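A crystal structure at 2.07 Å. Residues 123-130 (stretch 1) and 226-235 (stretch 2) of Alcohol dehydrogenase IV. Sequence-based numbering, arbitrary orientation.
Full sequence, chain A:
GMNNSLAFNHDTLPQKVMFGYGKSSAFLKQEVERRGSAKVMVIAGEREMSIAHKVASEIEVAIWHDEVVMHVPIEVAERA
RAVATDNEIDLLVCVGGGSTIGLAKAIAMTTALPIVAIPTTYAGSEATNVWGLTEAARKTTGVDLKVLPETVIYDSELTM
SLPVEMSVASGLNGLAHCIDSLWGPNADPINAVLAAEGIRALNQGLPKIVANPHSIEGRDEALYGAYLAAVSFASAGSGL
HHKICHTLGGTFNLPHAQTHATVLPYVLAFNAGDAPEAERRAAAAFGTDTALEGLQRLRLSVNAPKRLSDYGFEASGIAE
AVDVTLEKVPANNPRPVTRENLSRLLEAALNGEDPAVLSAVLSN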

# COMPACT_ATOMS: atom_id res chain seq x y z
N ALA A 123 -2.94 -17.95 -4.20
CA ALA A 123 -3.10 -18.12 -2.75
C ALA A 123 -2.53 -16.95 -1.98
O ALA A 123 -2.93 -16.69 -0.84
CB ALA A 123 -2.45 -19.51 -2.27
N GLY A 124 -1.57 -16.24 -2.61
CA GLY A 124 -1.01 -15.00 -2.08
C GLY A 124 -0.05 -15.10 -0.90
O GLY A 124 0.26 -14.07 -0.27
N SER A 125 0.49 -16.29 -0.62
CA SER A 125 1.40 -16.44 0.50
C SER A 125 2.60 -15.52 0.34
O SER A 125 3.16 -15.09 1.31
CB SER A 125 1.85 -17.89 0.69
OG SER A 125 2.62 -18.01 1.89
N GLU A 126 2.96 -15.22 -0.90
CA GLU A 126 4.15 -14.37 -1.20
C GLU A 126 4.04 -12.93 -0.67
O GLU A 126 5.04 -12.23 -0.56
CB GLU A 126 4.43 -14.34 -2.69
CG GLU A 126 3.31 -13.69 -3.56
CD GLU A 126 2.18 -14.60 -3.91
OE1 GLU A 126 2.09 -15.70 -3.36
OE2 GLU A 126 1.35 -14.21 -4.74
N ALA A 127 2.82 -12.52 -0.35
CA ALA A 127 2.58 -11.21 0.16
C ALA A 127 2.20 -11.17 1.62
O ALA A 127 1.77 -10.17 2.09
CB ALA A 127 1.51 -10.53 -0.66
N THR A 128 2.38 -12.27 2.36
CA THR A 128 2.12 -12.25 3.81
C THR A 128 3.37 -12.65 4.62
O THR A 128 4.31 -13.34 4.10
CB THR A 128 0.95 -13.19 4.22
OG1 THR A 128 1.43 -14.53 4.33
CG2 THR A 128 -0.19 -13.15 3.21
N ASN A 129 3.34 -12.26 5.87
CA ASN A 129 4.36 -12.57 6.82
C ASN A 129 3.90 -13.70 7.72
O ASN A 129 4.32 -13.80 8.85
CB ASN A 129 4.69 -11.35 7.66
CG ASN A 129 3.45 -10.72 8.31
OD1 ASN A 129 2.33 -11.21 8.15
ND2 ASN A 129 3.66 -9.59 8.95
N VAL A 130 3.02 -14.54 7.18
CA VAL A 130 2.45 -15.68 7.89
C VAL A 130 3.16 -16.94 7.46
O VAL A 130 3.34 -17.20 6.23
CB VAL A 130 0.93 -15.82 7.58
CG1 VAL A 130 0.34 -17.15 8.20
CG2 VAL A 130 0.17 -14.59 8.09
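Stretch 2 (226-235) AYLAAVSFAS

The most unusual feature of this contact is how closely two backbones approach with no direct hydrogen bond between them. The CA atoms of Gly-124 and Ala-230 are 5.1 Å apart, and those of Thr-128 and Ala-234 are 5.0 Å apart. Glycine and alanine supply most of the surface where the stretches meet, and at Gly-124 the close fit leaves no room for a CB.

Stretch 2 is helical throughout, and the helix extends beyond it at both ends. Backbone hydrogen bonds of the i to i+4 type run along it, among them Ala-230 N to Ala-226 O at 3.2 Å and Ala-234 N to Ala-230 O at 2.7 Å. Stretch 1 is mostly loop or turn, with a short 3-10 segment at Ser-125 and Glu-126. Two backbone hydrogen bonds span this turn: Ala-127 N to Gly-124 O at 3.0 Å and Thr-128 N to Ser-125 O at 3.1 Å. The two stretches run in the same general direction, since Gly-124 pairs with Ala-230 and Thr-128 with Ala-234, one helical turn further on.

Gly-124 lies against the helix at Ala-230. Gly-124 O is 3.1 Å from Ala-230 CB, a tight contact. Gly-124 CA is 4.3 Å from Ala-226 O. A CB on Gly-124 would point toward the helix and fall 2.7 Å from Ala-230 CB, which is a clash. The positive phi of 74° also favours glycine here.

Ala-127 is the apolar centre of the contact and has the largest covered area of any residue in the two stretches. Its CB points toward the helix and meets three side chains. Ala-127 CB is 3.5 Å from Ala-230 CB, 3.6 Å from Tyr-227 CE1 and 3.8 Å from Val-231 CG2. It meets the tyrosine ring obliquely. The CA-to-CB bond of Tyr-227 points sideways, but the ring end comes nearer to the loop. The CA-to-CB bond of Val-231 points away from stretch 1, yet its CG2 still reaches Ala-127.

Further along, Ala-234 takes over. Ala-234 CB points toward the loop and lies 3.6 Å from Ala-127 O and 4.0 Å from Thr-128 CA. The CA-to-CB bond of Thr-128 points sideways, with chi1 in the p well. Thr-128 CG2 is 3.9 Å from Ala-230 O. The same methyl sits at the edge of the Phe-233 ring, near the ring plane, with Thr-128 CG2 4.0 Å from Phe-233 CD2. Thr-128 OG1 accepts a hydrogen bond from Val-130 N at 3.3 Å and is also bonded elsewhere in the structure.

A water makes a polar link between the stretches. The water oxygen donates to Asn-129 OD1 at 2.8 Å and to Ala-234 O at 2.7 Å. The side chain of Asn-129 begins sideways, but its end comes nearer to the helix. Leu-228, Ser-232 and Ser-235, whose CA-to-CB bonds point away from stretch 1, make no contact with it. The contact buries 389 Å², both sides summed, and its direct part rests on close packing.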

# COMPACT_ATOMS: atom_id res chain seq x y z
N ALA A 226 -4.60 -11.16 -6.76
CA ALA A 226 -4.11 -12.01 -5.72
C ALA A 226 -3.09 -11.30 -4.84
O ALA A 226 -3.06 -11.50 -3.65
CB ALA A 226 -3.48 -13.28 -6.35
N TYR A 227 -2.24 -10.46 -5.44
CA TYR A 227 -1.24 -9.74 -4.66
C TYR A 227 -1.90 -8.76 -3.71
O TYR A 227 -1.63 -8.78 -2.48
CB TYR A 227 -0.25 -9.02 -5.56
CG TYR A 227 0.82 -8.29 -4.76
CD1 TYR A 227 1.74 -8.99 -4.01
CD2 TYR A 227 0.86 -6.90 -4.72
CE1 TYR A 227 2.71 -8.32 -3.24
CE2 TYR A 227 1.81 -6.23 -3.99
CZ TYR A 227 2.74 -6.93 -3.26
OH TYR A 227 3.66 -6.24 -2.50
N LEU A 228 -2.79 -7.91 -4.23
CA LEU A 228 -3.47 -6.93 -3.36
C LEU A 228 -4.36 -7.58 -2.30
O LEU A 228 -4.45 -7.11 -1.17
CB LEU A 228 -4.22 -5.91 -4.19
CG LEU A 228 -3.22 -5.00 -4.95
CD1 LEU A 228 -3.95 -3.95 -5.59
CD2 LEU A 228 -2.17 -4.42 -3.98
N ALA A 229 -4.99 -8.68 -2.65
CA ALA A 229 -5.79 -9.42 -1.68
C ALA A 229 -4.94 -9.81 -0.47
O ALA A 229 -5.37 -9.69 0.67
CB ALA A 229 -6.38 -10.67 -2.33
N ALA A 230 -3.75 -10.36 -0.76
CA ALA A 230 -2.85 -10.87 0.27
C ALA A 230 -2.21 -9.76 1.09
O ALA A 230 -2.11 -9.87 2.33
CB ALA A 230 -1.78 -11.79 -0.36
N VAL A 231 -1.83 -8.66 0.43
CA VAL A 231 -1.31 -7.50 1.13
C VAL A 231 -2.36 -6.93 2.12
O VAL A 231 -2.04 -6.56 3.25
CB VAL A 231 -0.85 -6.40 0.16
CG1 VAL A 231 -0.50 -5.10 0.92
CG2 VAL A 231 0.43 -6.89 -0.69
N SER A 232 -3.62 -6.90 1.68
CA SER A 232 -4.72 -6.47 2.53
C SER A 232 -4.87 -7.40 3.75
O SER A 232 -4.98 -6.95 4.89
CB SER A 232 -6.03 -6.50 1.73
OG SER A 232 -7.12 -6.13 2.56
N PHE A 233 -4.87 -8.70 3.48
CA PHE A 233 -5.01 -9.73 4.48
C PHE A 233 -3.85 -9.77 5.48
O PHE A 233 -4.07 -9.91 6.66
CB PHE A 233 -5.15 -11.08 3.75
CG PHE A 233 -5.03 -12.25 4.62
CD1 PHE A 233 -6.03 -12.58 5.50
CD2 PHE A 233 -3.96 -13.14 4.47
CE1 PHE A 233 -5.93 -13.72 6.29
CE2 PHE A 233 -3.88 -14.26 5.24
CZ PHE A 233 -4.87 -14.54 6.16
N ALA A 234 -2.63 -9.58 5.00
CA ALA A 234 -1.45 -9.50 5.88
C ALA A 234 -1.65 -8.39 6.92
O ALA A 234 -1.27 -8.54 8.08
CB ALA A 234 -0.17 -9.25 5.04
N SER A 235 -2.31 -7.32 6.50
CA SER A 235 -2.62 -6.22 7.39
C SER A 235 -3.87 -6.46 8.24
O SER A 235 -3.85 -6.20 9.44
CB SER A 235 -2.80 -4.92 6.59
OG SER A 235 -3.29 -3.86 7.44
O HOH W 1 -0.31 -10.84 9.06